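Local coordinates for sister chromatid cohesion protein (Chaetomium thermophilum, PDB 5T8V) that probably loads the cohesin ring onto chromatin, seen here as a HEAT-repeat C-terminal fragment of the Scc2 loader, at residues 431-436 and 603-608; 458-463 and 611-616; 1158-1163 and 1196-1201; 1165-1170 and 1201-1206. All coordinates share one frame; numbering follows the deposited sequence.

Contact 1: 431-436 and 603-608; sequences LMLMMV and RSQFCE
Phe606 presents the edge of its ring to Met432: CB of Met432 lies near the ring plane, 4.1 Å from CD1 of Phe606. The second flat group is the amide of Gln605, whose nitrogen end faces Leu433, with NE2 of Gln605 3.6 Å from CD2 of Leu433 and just as near its other methyl, CD1. In this HEAT-repeat array the contact joins helix 423-440 to the turn between helices 590-602 and 610-619. It does so by van der Waals packing, since no hydrogen bond crosses. The ring of Phe606 also reaches Leu416 and Ile463, which sets it inside the protein, while Gln605 and Leu433 lie toward the solvent side. Their side chains cross at about a right angle, and the extended Gln605 chain carries the amide out to the leucine. Within the turn, Ser604 OG takes a weak hydrogen bond from Cys607 N and is also bonded to Leu601 O. Met432 leaves its helix with CG anti to the backbone N (chi1 175°), then bends twice, which lays its CE methyl against the turn's backbone, 3.8 Å from Gln605 O and 3.9 Å from Phe606 CA.

Contact 2: 458-463 and 611-616; sequences TMCAAI and GAILNI
Cys460 and Leu614 form the heart of this contact. The sulfur of Cys460 comes in over the backbone of the facing helix, with SG 3.8 Å from CA of Leu614. From there the leucine side chain runs alongside it, its CB 4.0 Å from Cys460 SG and its CD1 methyl at the same distance. Ile613 flanks the sulfur more loosely, its CG1 4.3 Å from Cys460 SG. One turn further along, Ile463 and Ile613 reach toward each other tip to tip, CD1 of Ile463 lying 3.9 Å from CD1 of Ile613. Ile613 manages both touches because its CG1 branch stands between the backbone N and the carbonyl carbon (chi1 56°). All four residues are buried, and the interface between the segments has no hydrogen bond, so apolar packing carries it.

Further out, Phe610 covers both Cys460 and Ile463, and Val639 of helix 628-642 also touches Cys460. On the side of helix 610-619 turned from this interface, Asn615 folds back on its own helix: ND2 gives a hydrogen bond to Gly611 O at 2.9 Å, fairly straight at 161°. The donor stands above the carbonyl plane, and the same oxygen also takes the backbone bond from Asn615 N.

The axes of the two short segments pass 9.8 Å apart and run at 135°, an inclined antiparallel crossing. Helices stacked through a buried apolar layer, here 446-474 against 610-619 with 628-642 alongside, are the build of a HEAT-repeat solenoid.

Contact 3: 1158-1163 and 1196-1201; sequences HPKETG and IEREYA
Gly1163 and Ile1196 bring the two backbones closest, their CA atoms 7.0 Å apart, where the loop leading into helix 1163-1169 passes the turn that precedes helix 1200-1213. With no side chain on Gly1163, the isoleucine tip can lie directly against the main chain: CD1 of Ile1196 sits 4.1 Å from CA of Gly1163. Leu1188 and Ile1167 touch the same isoleucine and make this the buried end of the contact.

Toward solvent the character changes. Lys1160, fully extended beyond CG, crosses the end of Arg1198 obliquely, its CE 4.0 Å from NH2 of the arginine. The ammonium is close as well, with Lys1160 NZ 4.3 Å from Arg1198 NH2. Between the apolar and the charged ends comes Glu1199, whose CB points at the loop. Its carboxylate stops beside the loop backbone, OE1 of Glu1199 3.8 Å from the carbonyl O of Lys1160, and the side chain also rests on Val1164.

Two acceptors facing each other make no bond, and none crosses between the segments. The nearby Glu1199, with OE2 6.6 Å from Lys1160 NZ, is too far for a salt bridge but may partly offset the two like charges, and solvent is likely to screen the rest. The apolar contact of Ile1196 with the bare Gly1163 backbone therefore probably does most of the joining, while the charged rim adds no direct bond.

Contact 4: 1165-1170 and 1201-1206; sequences TFITLA and AKAIQS
Thr1168 and Ser1206 supply the polar part of this contact, a hydrogen bond between two hydroxyls on facing helices. Ser1206 OG is the donor and Thr1168 OG1 the acceptor; the modelled separation of 2.4 Å is shorter than such a bond should be and is doubtful at this resolution. Thr1168 OG1 is also hydrogen-bonded to Val1164 O, one turn back on its own helix. That second bond follows from the torsion, since OG1 stands beside the backbone N (chi1 -53°), close to its own helix. The serine reaches across differently, with OG anti to its backbone N (chi1 178°). Beside the hydroxyls, the Thr1168 methyl adds a van der Waals contact, its CG2 3.6 Å from the carbonyl O of Ser1206. A valine in place of Thr1168 would probably leave the Ser1206 hydroxyl without its acceptor and Val1164 O without its side-chain partner.

The apolar part is smaller. Ile1167 sets its CG2 branch against Ala1203, 4.2 Å from CB of that alanine. The short alanine lets the backbones come close here, with CA of Ile1167 6.8 Å from CA of Ala1203; at the hydroxyl pair the CA atoms of Thr1168 and Ser1206 are 6.1 Å apart.

Around this pair, Tyr1210 of helix 1200-1213 touches Thr1168 and Leu1169. Phe1166 and Leu1169 also pack on helices 1139-1154 and 1175-1191. Ile1204, on the other helix, meets Tyr1275 and Ile1279, so that short helix 1163-1169 and helix 1200-1213 lie between those two helices and helix 1271-1284.

How the contacts relate
The four contacts form two pairs at distant places in the helical array. Contacts 1 and 2 lie 9 Å apart between centres and interlock along the chain: helices 423-440 and 446-474, consecutive in sequence, both meet the region from 603 to 616. They touch, for instance where Val436 CG2 lies 3.7 Å from Ile613 CG2, so they share one core. Both close before contacts 3 and 4 open. These, also 9 Å apart, alternate in the same way, share Ala1201 and helix 1200-1213, and belong to the sister chromatid cohesion C-terminal region. Contact 2 is about 41 Å from contact 4 at the nearest atoms, so each pair ties its own local part of the elongated loader.

Contact 1: 431-436 and 603-608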
loop_
_atom_site.group_PDB
_atom_site.type_symbol
_atom_site.label_atom_id
_atom_site.label_comp_id
_atom_site.label_asym_id
_atom_site.label_seq_id
_atom_site.Cartn_x
_atom_site.Cartn_y
_atom_site.Cartn_z
ATOM N N LEU A 431 14.995 10.666 18.557
ATOM C CA LEU A 431 14.078 11.084 17.505
ATOM C C LEU A 431 13.013 10.022 17.264
ATOM O O LEU A 431 11.821 10.335 17.150
ATOM C CB LEU A 431 14.860 11.377 16.225
ATOM C CG LEU A 431 14.238 12.383 15.255
ATOM C CD1 LEU A 431 15.292 12.917 14.304
ATOM C CD2 LEU A 431 13.108 11.757 14.472
ATOM N N MET A 432 13.422 8.754 17.208
ATOM C CA MET A 432 12.475 7.670 16.974
ATOM C C MET A 432 11.464 7.572 18.108
ATOM O O MET A 432 10.253 7.500 17.869
ATOM C CB MET A 432 13.234 6.353 16.799
ATOM C CG MET A 432 12.344 5.128 16.675
ATOM S SD MET A 432 11.898 4.420 18.272
ATOM C CE MET A 432 13.474 3.751 18.802
ATOM N N LEU A 433 11.941 7.559 19.355
ATOM C CA LEU A 433 11.023 7.536 20.490
ATOM C C LEU A 433 10.018 8.674 20.399
ATOM O O LEU A 433 8.826 8.493 20.680
ATOM C CB LEU A 433 11.803 7.621 21.801
ATOM C CG LEU A 433 12.762 6.465 22.100
ATOM C CD1 LEU A 433 13.560 6.752 23.365
ATOM C CD2 LEU A 433 12.011 5.144 22.224
ATOM N N MET A 434 10.480 9.857 19.990
ATOM C CA MET A 434 9.587 11.005 19.908
ATOM C C MET A 434 8.542 10.820 18.815
ATOM O O MET A 434 7.370 11.166 19.006
ATOM C CB MET A 434 10.401 12.271 19.670
ATOM C CG MET A 434 9.577 13.545 19.714
ATOM S SD MET A 434 10.596 15.011 19.910
ATOM C CE MET A 434 11.192 14.785 21.586
ATOM N N MET A 435 8.941 10.279 17.660
ATOM C CA MET A 435 7.981 10.098 16.574
ATOM C C MET A 435 6.961 9.019 16.912
ATOM O O MET A 435 5.760 9.200 16.676
ATOM C CB MET A 435 8.712 9.763 15.274
ATOM C CG MET A 435 9.641 10.865 14.802
ATOM S SD MET A 435 8.817 12.462 14.650
ATOM C CE MET A 435 10.184 13.576 14.957
ATOM N N VAL A 436 7.412 7.891 17.462
ATOM C CA VAL A 436 6.471 6.879 17.936
ATOM C C VAL A 436 5.488 7.511 18.911
ATOM O O VAL A 436 4.271 7.300 18.825
ATOM C CB VAL A 436 7.225 5.699 18.577
ATOM C CG1 VAL A 436 6.247 4.714 19.212
ATOM C CG2 VAL A 436 8.079 4.993 17.540
ATOM N N ARG A 603 21.713 -4.390 19.124
ATOM C CA ARG A 603 21.197 -4.494 20.479
ATOM C C ARG A 603 20.940 -3.134 21.109
ATOM O O ARG A 603 20.625 -3.066 22.301
ATOM C CB ARG A 603 22.169 -5.294 21.347
ATOM C CG ARG A 603 22.577 -6.631 20.748
ATOM C CD ARG A 603 21.377 -7.515 20.444
ATOM N NE ARG A 603 20.582 -7.785 21.638
ATOM C CZ ARG A 603 19.595 -8.671 21.694
ATOM N NH1 ARG A 603 19.280 -9.384 20.623
ATOM N NH2 ARG A 603 18.926 -8.852 22.823
ATOM N N SER A 604 21.073 -2.053 20.346
ATOM C CA SER A 604 20.750 -0.730 20.850
ATOM C C SER A 604 19.239 -0.534 20.868
ATOM O O SER A 604 18.491 -1.211 20.161
ATOM C CB SER A 604 21.405 0.356 19.997
ATOM O OG SER A 604 20.751 0.493 18.744
ATOM N N GLN A 605 18.792 0.411 21.696
ATOM C CA GLN A 605 17.362 0.667 21.811
ATOM C C GLN A 605 16.775 1.156 20.494
ATOM O O GLN A 605 15.585 0.952 20.230
ATOM C CB GLN A 605 17.103 1.681 22.925
ATOM C CG GLN A 605 15.635 1.910 23.215
ATOM C CD GLN A 605 15.403 2.957 24.284
ATOM O OE1 GLN A 605 16.343 3.429 24.929
ATOM N NE2 GLN A 605 14.140 3.332 24.476
ATOM N N PHE A 606 17.588 1.792 19.651
ATOM C CA PHE A 606 17.102 2.269 18.360
ATOM C C PHE A 606 16.770 1.105 17.433
ATOM O O PHE A 606 15.629 0.960 16.978
ATOM C CB PHE A 606 18.142 3.193 17.723
ATOM C CG PHE A 606 17.847 3.548 16.295
ATOM C CD1 PHE A 606 16.719 4.279 15.966
ATOM C CD2 PHE A 606 18.705 3.160 15.281
ATOM C CE1 PHE A 606 16.447 4.609 14.654
ATOM C CE2 PHE A 606 18.438 3.487 13.966
ATOM C CZ PHE A 606 17.308 4.214 13.652
ATOM N N CYS A 607 17.759 0.257 17.141
ATOM C CA CYS A 607 17.543 -0.832 16.195
ATOM C C CYS A 607 16.546 -1.850 16.731
ATOM O O CYS A 607 15.753 -2.409 15.965
ATOM C CB CYS A 607 18.870 -1.511 15.866
ATOM S SG CYS A 607 19.968 -0.509 14.847
ATOM N N GLU A 608 16.569 -2.108 18.039
ATOM C CA GLU A 608 15.645 -3.071 18.622
ATOM C C GLU A 608 14.189 -2.672 18.429
ATOM O O GLU A 608 13.306 -3.514 18.620
ATOM C CB GLU A 608 15.944 -3.250 20.112
ATOM C CG GLU A 608 17.186 -4.088 20.402
ATOM C CD GLU A 608 17.379 -4.368 21.886
ATOM O OE1 GLU A 608 16.711 -3.708 22.715
ATOM O OE2 GLU A 608 18.196 -5.252 22.228
#

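Contact 2: 458-463 and 611-616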
loop_
_atom_site.group_PDB
_atom_site.type_symbol
_atom_site.label_atom_id
_atom_site.label_comp_id
_atom_site.label_asym_id
_atom_site.label_seq_id
_atom_site.Cartn_x
_atom_site.Cartn_y
_atom_site.Cartn_z
ATOM N N THR A 458 11.982 6.293 6.950
ATOM C CA THR A 458 13.398 6.347 6.595
ATOM C C THR A 458 14.248 5.644 7.645
ATOM O O THR A 458 15.202 4.931 7.308
ATOM C CB THR A 458 13.854 7.800 6.422
ATOM O OG1 THR A 458 13.726 8.494 7.664
ATOM C CG2 THR A 458 13.018 8.514 5.375
ATOM N N MET A 459 13.920 5.830 8.926
ATOM C CA MET A 459 14.659 5.138 9.978
ATOM C C MET A 459 14.499 3.629 9.849
ATOM O O MET A 459 15.472 2.874 9.985
ATOM C CB MET A 459 14.190 5.621 11.355
ATOM C CG MET A 459 14.693 7.017 11.722
ATOM S SD MET A 459 14.258 7.565 13.394
ATOM C CE MET A 459 12.502 7.809 13.206
ATOM N N CYS A 460 13.278 3.170 9.571
ATOM C CA CYS A 460 13.048 1.745 9.359
ATOM C C CYS A 460 13.929 1.217 8.235
ATOM O O CYS A 460 14.605 0.191 8.385
ATOM C CB CYS A 460 11.570 1.506 9.050
ATOM S SG CYS A 460 10.997 -0.143 9.440
ATOM N N ALA A 461 13.936 1.913 7.094
ATOM C CA ALA A 461 14.791 1.511 5.982
ATOM C C ALA A 461 16.251 1.439 6.404
ATOM O O ALA A 461 16.966 0.499 6.038
ATOM C CB ALA A 461 14.621 2.485 4.817
ATOM N N ALA A 462 16.714 2.426 7.175
ATOM C CA ALA A 462 18.108 2.430 7.607
ATOM C C ALA A 462 18.426 1.209 8.460
ATOM O O ALA A 462 19.463 0.560 8.271
ATOM C CB ALA A 462 18.408 3.715 8.376
ATOM N N ILE A 463 17.546 0.880 9.408
ATOM C CA ILE A 463 17.765 -0.299 10.242
ATOM C C ILE A 463 17.790 -1.557 9.384
ATOM O O ILE A 463 18.639 -2.438 9.570
ATOM C CB ILE A 463 16.686 -0.385 11.337
ATOM C CG1 ILE A 463 16.758 0.844 12.251
ATOM C CG2 ILE A 463 16.857 -1.657 12.152
ATOM C CD1 ILE A 463 15.566 0.998 13.175
ATOM N N GLY A 611 11.032 -4.028 14.495
ATOM C CA GLY A 611 9.737 -4.677 14.472
ATOM C C GLY A 611 8.604 -3.717 14.758
ATOM O O GLY A 611 7.762 -3.462 13.888
ATOM N N ALA A 612 8.605 -3.135 15.960
ATOM C CA ALA A 612 7.527 -2.235 16.352
ATOM C C ALA A 612 7.267 -1.199 15.267
ATOM O O ALA A 612 6.169 -1.130 14.701
ATOM C CB ALA A 612 7.867 -1.554 17.678
ATOM N N ILE A 613 8.284 -0.400 14.936
ATOM C CA ILE A 613 8.045 0.696 14.005
ATOM C C ILE A 613 7.659 0.154 12.639
ATOM O O ILE A 613 6.833 0.754 11.940
ATOM C CB ILE A 613 9.267 1.639 13.939
ATOM C CG1 ILE A 613 10.539 0.876 13.564
ATOM C CG2 ILE A 613 9.430 2.360 15.280
ATOM C CD1 ILE A 613 11.794 1.734 13.542
ATOM N N LEU A 614 8.197 -1.007 12.256
ATOM C CA LEU A 614 7.794 -1.609 10.991
ATOM C C LEU A 614 6.282 -1.783 10.947
ATOM O O LEU A 614 5.628 -1.423 9.961
ATOM C CB LEU A 614 8.507 -2.947 10.791
ATOM C CG LEU A 614 8.139 -3.727 9.524
ATOM C CD1 LEU A 614 8.331 -2.885 8.271
ATOM C CD2 LEU A 614 8.957 -5.010 9.435
ATOM N N ASN A 615 5.700 -2.296 12.035
ATOM C CA ASN A 615 4.248 -2.405 12.102
ATOM C C ASN A 615 3.599 -1.045 11.887
ATOM O O ASN A 615 2.698 -0.900 11.053
ATOM C CB ASN A 615 3.827 -3.010 13.441
ATOM C CG ASN A 615 4.058 -4.507 13.495
ATOM O OD1 ASN A 615 3.117 -5.295 13.415
ATOM N ND2 ASN A 615 5.318 -4.908 13.612
ATOM N N ILE A 616 4.068 -0.025 12.614
ATOM C CA ILE A 616 3.529 1.320 12.434
ATOM C C ILE A 616 3.534 1.684 10.960
ATOM O O ILE A 616 2.571 2.264 10.440
ATOM C CB ILE A 616 4.329 2.335 13.275
ATOM C CG1 ILE A 616 3.920 2.234 14.746
ATOM C CG2 ILE A 616 4.124 3.765 12.760
ATOM C CD1 ILE A 616 4.809 3.013 15.692
#

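Contact 3: 1158-1163 and 1196-1201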
loop_
_atom_site.group_PDB
_atom_site.type_symbol
_atom_site.label_atom_id
_atom_site.label_comp_id
_atom_site.label_asym_id
_atom_site.label_seq_id
_atom_site.Cartn_x
_atom_site.Cartn_y
_atom_site.Cartn_z
ATOM N N HIS A 1158 -47.323 -2.959 -23.804
ATOM C CA HIS A 1158 -47.113 -1.554 -23.508
ATOM C C HIS A 1158 -46.368 -1.394 -22.182
ATOM O O HIS A 1158 -46.513 -2.217 -21.273
ATOM C CB HIS A 1158 -48.445 -0.813 -23.448
ATOM C CG HIS A 1158 -49.035 -0.525 -24.792
ATOM N ND1 HIS A 1158 -48.340 0.132 -25.784
ATOM C CD2 HIS A 1158 -50.257 -0.798 -25.308
ATOM C CE1 HIS A 1158 -49.105 0.247 -26.854
ATOM N NE2 HIS A 1158 -50.274 -0.309 -26.592
ATOM N N PRO A 1159 -45.567 -0.334 -22.042
ATOM C CA PRO A 1159 -44.779 -0.170 -20.809
ATOM C C PRO A 1159 -45.621 0.006 -19.556
ATOM O O PRO A 1159 -45.108 -0.213 -18.451
ATOM C CB PRO A 1159 -43.933 1.078 -21.095
ATOM C CG PRO A 1159 -44.680 1.814 -22.157
ATOM C CD PRO A 1159 -45.337 0.764 -22.995
ATOM N N LYS A 1160 -46.890 0.400 -19.682
ATOM C CA LYS A 1160 -47.738 0.534 -18.502
ATOM C C LYS A 1160 -47.995 -0.818 -17.850
ATOM O O LYS A 1160 -47.987 -0.934 -16.620
ATOM C CB LYS A 1160 -49.060 1.204 -18.879
ATOM C CG LYS A 1160 -48.915 2.658 -19.288
ATOM C CD LYS A 1160 -50.257 3.290 -19.616
ATOM C CE LYS A 1160 -50.101 4.761 -19.977
ATOM N NZ LYS A 1160 -51.407 5.410 -20.286
ATOM N N GLU A 1161 -48.216 -1.855 -18.659
ATOM C CA GLU A 1161 -48.514 -3.189 -18.155
ATOM C C GLU A 1161 -47.298 -3.893 -17.570
ATOM O O GLU A 1161 -47.430 -5.040 -17.127
ATOM C CB GLU A 1161 -49.095 -4.047 -19.281
ATOM C CG GLU A 1161 -50.395 -3.523 -19.875
ATOM C CD GLU A 1161 -50.786 -4.247 -21.152
ATOM O OE1 GLU A 1161 -50.154 -3.993 -22.199
ATOM O OE2 GLU A 1161 -51.720 -5.075 -21.107
ATOM N N THR A 1162 -46.131 -3.249 -17.543
ATOM C CA THR A 1162 -44.890 -3.952 -17.244
ATOM C C THR A 1162 -44.039 -3.212 -16.216
ATOM O O THR A 1162 -43.372 -3.843 -15.392
ATOM C CB THR A 1162 -44.098 -4.156 -18.542
ATOM O OG1 THR A 1162 -44.848 -4.989 -19.433
ATOM C CG2 THR A 1162 -42.762 -4.802 -18.275
ATOM N N GLY A 1163 -44.056 -1.882 -16.255
ATOM C CA GLY A 1163 -43.182 -1.081 -15.417
ATOM C C GLY A 1163 -43.174 -1.456 -13.948
ATOM O O GLY A 1163 -42.133 -1.834 -13.402
ATOM N N ILE A 1196 -43.620 6.423 -16.394
ATOM C CA ILE A 1196 -43.266 5.953 -15.060
ATOM C C ILE A 1196 -43.364 7.084 -14.050
ATOM O O ILE A 1196 -43.583 6.840 -12.857
ATOM C CB ILE A 1196 -41.862 5.320 -15.072
ATOM C CG1 ILE A 1196 -41.819 4.138 -16.051
ATOM C CG2 ILE A 1196 -41.453 4.871 -13.668
ATOM C CD1 ILE A 1196 -42.842 3.040 -15.762
ATOM N N GLU A 1197 -43.213 8.333 -14.495
ATOM C CA GLU A 1197 -43.415 9.450 -13.579
ATOM C C GLU A 1197 -44.836 9.496 -13.032
ATOM O O GLU A 1197 -45.070 10.124 -11.995
ATOM C CB GLU A 1197 -43.083 10.770 -14.274
ATOM C CG GLU A 1197 -41.609 10.945 -14.585
ATOM C CD GLU A 1197 -41.322 12.236 -15.325
ATOM O OE1 GLU A 1197 -42.287 12.943 -15.686
ATOM O OE2 GLU A 1197 -40.133 12.548 -15.542
ATOM N N ARG A 1198 -45.787 8.839 -13.699
ATOM C CA ARG A 1198 -47.183 8.847 -13.282
ATOM C C ARG A 1198 -47.574 7.628 -12.455
ATOM O O ARG A 1198 -48.631 7.651 -11.816
ATOM C CB ARG A 1198 -48.099 8.936 -14.510
ATOM C CG ARG A 1198 -48.022 10.269 -15.240
ATOM C CD ARG A 1198 -48.880 10.276 -16.495
ATOM N NE ARG A 1198 -48.393 9.338 -17.501
ATOM C CZ ARG A 1198 -48.911 9.209 -18.719
ATOM N NH1 ARG A 1198 -49.937 9.961 -19.094
ATOM N NH2 ARG A 1198 -48.400 8.327 -19.568
ATOM N N GLU A 1199 -46.760 6.573 -12.450
ATOM C CA GLU A 1199 -47.068 5.376 -11.676
ATOM C C GLU A 1199 -46.100 5.221 -10.510
ATOM O O GLU A 1199 -45.565 4.132 -10.279
ATOM C CB GLU A 1199 -47.030 4.135 -12.571
ATOM C CG GLU A 1199 -48.167 4.067 -13.581
ATOM C CD GLU A 1199 -48.340 2.683 -14.174
ATOM O OE1 GLU A 1199 -47.411 1.858 -14.044
ATOM O OE2 GLU A 1199 -49.408 2.417 -14.765
ATOM N N TYR A 1200 -45.867 6.308 -9.770
ATOM C CA TYR A 1200 -44.971 6.250 -8.619
ATOM C C TYR A 1200 -45.661 5.640 -7.405
ATOM O O TYR A 1200 -45.097 4.768 -6.735
ATOM C CB TYR A 1200 -44.450 7.656 -8.291
ATOM C CG TYR A 1200 -43.290 8.141 -9.145
ATOM C CD1 TYR A 1200 -42.490 7.252 -9.856
ATOM C CD2 TYR A 1200 -42.987 9.497 -9.228
ATOM C CE1 TYR A 1200 -41.436 7.696 -10.625
ATOM C CE2 TYR A 1200 -41.930 9.949 -9.998
ATOM C CZ TYR A 1200 -41.158 9.043 -10.691
ATOM O OH TYR A 1200 -40.107 9.483 -11.461
ATOM N N ALA A 1201 -46.881 6.086 -7.105
ATOM C CA ALA A 1201 -47.597 5.561 -5.947
ATOM C C ALA A 1201 -47.754 4.047 -6.042
ATOM O O ALA A 1201 -47.368 3.311 -5.124
ATOM C CB ALA A 1201 -48.961 6.241 -5.828
#

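Contact 4: 1165-1170 and 1201-1206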
loop_
_atom_site.group_PDB
_atom_site.type_symbol
_atom_site.label_atom_id
_atom_site.label_comp_id
_atom_site.label_asym_id
_atom_site.label_seq_id
_atom_site.Cartn_x
_atom_site.Cartn_y
_atom_site.Cartn_z
ATOM N N THR A 1165 -44.122 -3.948 -12.354
ATOM C CA THR A 1165 -43.682 -5.304 -12.049
ATOM C C THR A 1165 -42.163 -5.379 -11.962
ATOM O O THR A 1165 -41.614 -5.947 -11.012
ATOM C CB THR A 1165 -44.213 -6.284 -13.100
ATOM O OG1 THR A 1165 -45.645 -6.328 -13.030
ATOM C CG2 THR A 1165 -43.659 -7.693 -12.867
ATOM N N PHE A 1166 -41.460 -4.812 -12.946
ATOM C CA PHE A 1166 -40.001 -4.868 -12.928
ATOM C C PHE A 1166 -39.425 -3.970 -11.841
ATOM O O PHE A 1166 -38.439 -4.333 -11.187
ATOM C CB PHE A 1166 -39.437 -4.484 -14.295
ATOM C CG PHE A 1166 -39.460 -5.606 -15.295
ATOM C CD1 PHE A 1166 -38.690 -6.740 -15.102
ATOM C CD2 PHE A 1166 -40.243 -5.523 -16.427
ATOM C CE1 PHE A 1166 -38.708 -7.774 -16.023
ATOM C CE2 PHE A 1166 -40.264 -6.553 -17.352
ATOM C CZ PHE A 1166 -39.497 -7.679 -17.150
ATOM N N ILE A 1167 -40.020 -2.794 -11.636
ATOM C CA ILE A 1167 -39.613 -1.948 -10.517
ATOM C C ILE A 1167 -39.720 -2.724 -9.211
ATOM O O ILE A 1167 -38.887 -2.573 -8.308
ATOM C CB ILE A 1167 -40.460 -0.662 -10.483
ATOM C CG1 ILE A 1167 -40.234 0.157 -11.758
ATOM C CG2 ILE A 1167 -40.115 0.177 -9.255
ATOM C CD1 ILE A 1167 -41.174 1.337 -11.913
ATOM N N THR A 1168 -40.743 -3.574 -9.093
ATOM C CA THR A 1168 -40.936 -4.351 -7.873
ATOM C C THR A 1168 -39.924 -5.485 -7.773
ATOM O O THR A 1168 -39.345 -5.718 -6.706
ATOM C CB THR A 1168 -42.362 -4.904 -7.830
ATOM O OG1 THR A 1168 -43.298 -3.835 -8.012
ATOM C CG2 THR A 1168 -42.637 -5.581 -6.501
ATOM N N LEU A 1169 -39.699 -6.206 -8.872
ATOM C CA LEU A 1169 -38.764 -7.322 -8.856
ATOM C C LEU A 1169 -37.322 -6.866 -8.683
ATOM O O LEU A 1169 -36.476 -7.671 -8.282
ATOM C CB LEU A 1169 -38.905 -8.136 -10.141
ATOM C CG LEU A 1169 -40.254 -8.838 -10.331
ATOM C CD1 LEU A 1169 -40.396 -9.357 -11.749
ATOM C CD2 LEU A 1169 -40.421 -9.976 -9.330
ATOM N N ALA A 1170 -37.022 -5.597 -8.974
ATOM C CA ALA A 1170 -35.665 -5.099 -8.778
ATOM C C ALA A 1170 -35.257 -5.118 -7.312
ATOM O O ALA A 1170 -34.057 -5.117 -7.014
ATOM C CB ALA A 1170 -35.536 -3.683 -9.335
ATOM N N ALA A 1201 -46.881 6.086 -7.105
ATOM C CA ALA A 1201 -47.597 5.561 -5.947
ATOM C C ALA A 1201 -47.754 4.047 -6.042
ATOM O O ALA A 1201 -47.368 3.311 -5.124
ATOM C CB ALA A 1201 -48.961 6.241 -5.828
ATOM N N LYS A 1202 -48.320 3.564 -7.151
ATOM C CA LYS A 1202 -48.501 2.126 -7.320
ATOM C C LYS A 1202 -47.173 1.385 -7.256
ATOM O O LYS A 1202 -47.129 0.226 -6.830
ATOM C CB LYS A 1202 -49.202 1.831 -8.647
ATOM C CG LYS A 1202 -50.562 2.499 -8.802
ATOM C CD LYS A 1202 -51.555 1.594 -9.524
ATOM C CE LYS A 1202 -51.077 1.211 -10.920
ATOM N NZ LYS A 1202 -52.033 0.293 -11.604
ATOM N N ALA A 1203 -46.082 2.033 -7.671
ATOM C CA ALA A 1203 -44.773 1.387 -7.624
ATOM C C ALA A 1203 -44.294 1.227 -6.188
ATOM O O ALA A 1203 -43.812 0.158 -5.800
ATOM C CB ALA A 1203 -43.763 2.191 -8.443
ATOM N N ILE A 1204 -44.415 2.284 -5.383
ATOM C CA ILE A 1204 -44.006 2.202 -3.983
ATOM C C ILE A 1204 -44.854 1.173 -3.246
ATOM O O ILE A 1204 -44.331 0.254 -2.601
ATOM C CB ILE A 1204 -44.092 3.589 -3.321
ATOM C CG1 ILE A 1204 -43.163 4.573 -4.041
ATOM C CG2 ILE A 1204 -43.730 3.504 -1.840
ATOM C CD1 ILE A 1204 -43.392 6.022 -3.673
ATOM N N GLN A 1205 -46.180 1.310 -3.334
ATOM C CA GLN A 1205 -47.069 0.330 -2.718
ATOM C C GLN A 1205 -46.714 -1.083 -3.159
ATOM O O GLN A 1205 -46.712 -2.017 -2.348
ATOM C CB GLN A 1205 -48.523 0.649 -3.071
ATOM C CG GLN A 1205 -49.012 1.992 -2.546
ATOM C CD GLN A 1205 -50.240 2.496 -3.283
ATOM O OE1 GLN A 1205 -50.831 1.782 -4.097
ATOM N NE2 GLN A 1205 -50.627 3.737 -3.006
ATOM N N SER A 1206 -46.398 -1.255 -4.445
ATOM C CA SER A 1206 -46.052 -2.576 -4.959
ATOM C C SER A 1206 -44.780 -3.102 -4.309
ATOM O O SER A 1206 -44.713 -4.265 -3.902
ATOM C CB SER A 1206 -45.895 -2.521 -6.479
ATOM O OG SER A 1206 -45.507 -3.780 -6.995
#